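Local coordinates for protein ornithine carbamoyltransferase, mitochondrial (Coccidioides immitis, PDB 3SDS) that catalyses the transfer of the carbamoyl group from carbamoyl phosphate to L-ornithine, giving L-citrulline and phosphate in arginine biosynthesis, at residues F37-L40 with V41-S45; V107-L111 with Y112-V116. All blocks are in the same frame, centred on the assembly; numbering follows the deposited sequence.

Contact 1: F37-L40 with V41-S45; sequences FATL and VRNAS
V41 meets F37 one turn earlier in the helix: CG2 sits over one face of the phenyl ring, 4.1 Å from F37 CE2. The CB of F37 starts out away from V41, but chi1 of -176° sets the ring beside the F37 carbonyl carbon, bringing CE2 near. Both are apolar and buried, F37 packing also on I160. R42 N bonds to A38 O at 2.9 Å, and its side chain, bent at chi3 (-66°), doubles back to lay the guanidinium over A38, whose methyl adds little bulk; A38 O lies 3.7 Å above its plane. T39 OG1 lies at the guanidinium edge, weakly bonded by R42 NH2 at 3.5 Å; the stronger partners are P181 O for R42 and T35 O for T39. N43 runs alongside T39, pointing the same way, and its ND2 is held by A353 O. A44 N bonds to L40 O at 3.1 Å; this carbonyl also receives S340 OG. L40 packs on I160 and A344; A44, a lone methyl, lets L164 and S340 come close. Helix 34-51 is an amphipathic helix of the carbamoyl phosphate-binding domain, apolar toward helices 156-169 and 327-347 and tied on its polar side to P181 and the C-terminal A353.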
# COMPACT_ATOMS: atom_id res chain seq x y z
N PHE A 37 14.76 19.32 21.55
CA PHE A 37 13.50 18.66 21.88
C PHE A 37 12.35 19.67 21.97
O PHE A 37 11.24 19.41 21.49
CB PHE A 37 13.60 17.84 23.17
CG PHE A 37 12.35 17.07 23.50
CD1 PHE A 37 12.09 15.83 22.92
CD2 PHE A 37 11.40 17.59 24.38
CE1 PHE A 37 10.92 15.13 23.22
CE2 PHE A 37 10.24 16.89 24.68
CZ PHE A 37 9.99 15.67 24.11
N ALA A 38 12.61 20.81 22.60
CA ALA A 38 11.59 21.83 22.68
C ALA A 38 11.20 22.34 21.28
O ALA A 38 10.01 22.63 21.03
CB ALA A 38 12.02 22.95 23.58
N THR A 39 12.19 22.42 20.38
CA THR A 39 11.99 22.90 19.01
C THR A 39 11.09 21.97 18.17
O THR A 39 10.21 22.43 17.41
CB THR A 39 13.35 23.16 18.31
OG1 THR A 39 14.03 24.22 18.99
CG2 THR A 39 13.17 23.56 16.85
N LEU A 40 11.29 20.65 18.32
CA LEU A 40 10.43 19.66 17.66
C LEU A 40 8.97 19.82 18.12
O LEU A 40 8.03 19.74 17.32
CB LEU A 40 10.94 18.23 17.89
CG LEU A 40 12.26 17.78 17.25
CD1 LEU A 40 12.56 16.33 17.56
CD2 LEU A 40 12.24 17.97 15.74
N VAL A 41 8.80 20.07 19.41
CA VAL A 41 7.48 20.24 19.97
C VAL A 41 6.84 21.56 19.50
O VAL A 41 5.69 21.55 19.04
CB VAL A 41 7.48 20.04 21.53
CG1 VAL A 41 6.12 20.38 22.13
CG2 VAL A 41 7.82 18.59 21.87
N ARG A 42 7.56 22.67 19.57
CA ARG A 42 6.99 23.93 19.04
C ARG A 42 6.61 23.81 17.55
O ARG A 42 5.52 24.22 17.17
CB ARG A 42 7.90 25.13 19.28
CG ARG A 42 7.89 25.59 20.74
CD ARG A 42 8.82 26.77 21.00
NE ARG A 42 10.23 26.41 20.80
CZ ARG A 42 11.14 26.34 21.76
NH1 ARG A 42 10.81 26.61 23.02
NH2 ARG A 42 12.39 26.00 21.46
N ASN A 43 7.48 23.20 16.74
CA ASN A 43 7.19 23.01 15.32
C ASN A 43 5.88 22.23 15.07
O ASN A 43 5.06 22.64 14.22
CB ASN A 43 8.39 22.40 14.56
CG ASN A 43 9.63 23.32 14.53
OD1 ASN A 43 9.60 24.48 15.00
ND2 ASN A 43 10.73 22.81 13.98
N ALA A 44 5.69 21.12 15.80
CA ALA A 44 4.46 20.32 15.68
C ALA A 44 3.24 21.16 16.06
O ALA A 44 2.23 21.17 15.34
CB ALA A 44 4.55 19.04 16.52
N SER A 45 3.34 21.89 17.17
CA SER A 45 2.26 22.77 17.57
C SER A 45 1.88 23.80 16.48
O SER A 45 0.68 24.01 16.18
CB SER A 45 2.65 23.50 18.84
OG SER A 45 1.59 24.34 19.21

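Contact 2: V107-L111 with Y112-V116; sequences VNESL and YDTSV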
# COMPACT_ATOMS: atom_id res chain seq x y z
N VAL A 107 16.20 -13.33 8.26
CA VAL A 107 15.98 -14.79 8.18
C VAL A 107 16.51 -15.45 6.90
O VAL A 107 17.37 -16.33 6.97
CB VAL A 107 14.48 -15.18 8.38
CG1 VAL A 107 14.36 -16.59 8.93
CG2 VAL A 107 13.76 -14.17 9.31
N ASN A 108 16.00 -15.04 5.74
CA ASN A 108 16.42 -15.61 4.45
C ASN A 108 17.53 -14.80 3.75
O ASN A 108 17.87 -15.06 2.58
CB ASN A 108 15.21 -15.81 3.53
N GLU A 109 18.11 -13.85 4.48
CA GLU A 109 19.15 -12.93 3.99
C GLU A 109 19.74 -12.16 5.19
O GLU A 109 19.01 -11.66 6.05
CB GLU A 109 18.53 -11.96 2.95
CG GLU A 109 19.50 -10.95 2.31
CD GLU A 109 18.78 -9.80 1.60
OE1 GLU A 109 17.58 -9.58 1.82
OE2 GLU A 109 19.44 -9.09 0.81
N SER A 110 21.07 -12.06 5.24
CA SER A 110 21.79 -11.33 6.31
C SER A 110 21.24 -9.93 6.62
O SER A 110 20.75 -9.26 5.72
CB SER A 110 23.27 -11.25 5.93
OG SER A 110 23.88 -10.12 6.52
N LEU A 111 21.33 -9.48 7.87
CA LEU A 111 20.84 -8.12 8.22
C LEU A 111 21.65 -6.99 7.54
O LEU A 111 21.11 -5.92 7.22
CB LEU A 111 20.72 -7.89 9.74
CG LEU A 111 20.02 -6.55 10.08
CD1 LEU A 111 18.87 -6.69 11.09
CD2 LEU A 111 20.99 -5.44 10.50
N TYR A 112 22.94 -7.26 7.33
CA TYR A 112 23.82 -6.34 6.64
C TYR A 112 23.28 -6.02 5.23
O TYR A 112 23.02 -4.85 4.92
CB TYR A 112 25.23 -6.94 6.59
CG TYR A 112 26.30 -6.00 6.08
CD1 TYR A 112 26.85 -5.01 6.90
CD2 TYR A 112 26.80 -6.13 4.77
CE1 TYR A 112 27.85 -4.16 6.43
CE2 TYR A 112 27.80 -5.28 4.30
CZ TYR A 112 28.32 -4.30 5.14
OH TYR A 112 29.30 -3.47 4.67
N ASP A 113 23.07 -7.07 4.44
CA ASP A 113 22.59 -6.98 3.06
C ASP A 113 21.27 -6.19 2.91
O ASP A 113 21.20 -5.19 2.17
CB ASP A 113 22.44 -8.39 2.46
CG ASP A 113 23.76 -9.16 2.38
OD1 ASP A 113 24.77 -8.75 3.00
OD2 ASP A 113 23.79 -10.21 1.69
N THR A 114 20.24 -6.62 3.63
CA THR A 114 18.94 -5.95 3.63
C THR A 114 19.07 -4.43 3.88
O THR A 114 18.50 -3.61 3.16
CB THR A 114 18.05 -6.59 4.69
OG1 THR A 114 17.71 -7.91 4.25
CG2 THR A 114 16.77 -5.80 4.91
N SER A 115 19.83 -4.10 4.91
CA SER A 115 20.16 -2.73 5.29
C SER A 115 20.85 -1.90 4.18
O SER A 115 20.44 -0.78 3.91
CB SER A 115 21.04 -2.80 6.53
OG SER A 115 21.04 -1.57 7.21
N VAL A 116 21.88 -2.44 3.53
CA VAL A 116 22.59 -1.67 2.51
C VAL A 116 21.69 -1.45 1.30
O VAL A 116 21.56 -0.31 0.81
CB VAL A 116 23.93 -2.32 2.10
CG1 VAL A 116 24.40 -1.83 0.71
CG2 VAL A 116 25.00 -2.07 3.15
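Polar side chains of E109 and S110 meet the first turn of helix 111-119. T114 OG1 gives a weak hydrogen bond to E109 OE1 at 3.0 Å; the glutamate chain, extended beyond CG, is long enough to span from the loop to the helix. S110 stands at the N-cap, and its OG accepts a weak, bent bond from Y112 N (3.1 Å, 131° at the hydrogen). With OG anti to the backbone N of S110 (chi1 153°), the hydroxyl is turned to this amide at the start of the helix. Serine suits the place because its short arm carries an acceptor close to the main chain. D113 OD1 is hydrogen-bonded to Y321 OH of the second subunit.

Among backbone bonds, T114 N to S110 O is weak and long at 3.4 Å, whereas S115 N to L111 O, at 3.2 Å, is an ordinary helical bond.

E109 OE2 packs 3.5 Å from D113 CB, which leaves it 4.6 Å from D113 OD2, the carboxylate planes 78° apart; this proximity is probably eased by R79 of the second subunit, salt-bridged to E109 OE2. Within the subunit, L111 lies on D134 and N137 of helix 132-141, and the Y112 ring meets that of H141 edge-to-face. Together these features describe a serine N-cap opening a helix at a subunit interface of the carbamoyltransferase trimer.

Contact 1 and contact 2 belong to the same carbamoyl phosphate-binding domain but lie far apart in it, their centres about 35 Å from each other and their nearest atoms about 22 Å apart. Contact 1 lies nearer the chain's centre (about 13 Å between centres) than contact 2 (about 28 Å). Its F37 side chain is about 9 Å from that of Q158, and its A44 side chain about 10 Å from that of R334, both of which probably bind carbamoyl phosphate. Contact 2 is remote from its own chain's annotated sites. Yet through E109 it reaches R79 of the second subunit, a residue probably binding carbamoyl phosphate there, so it may help to position a residue of the neighbour's site, whereas contact 1 packs within one subunit.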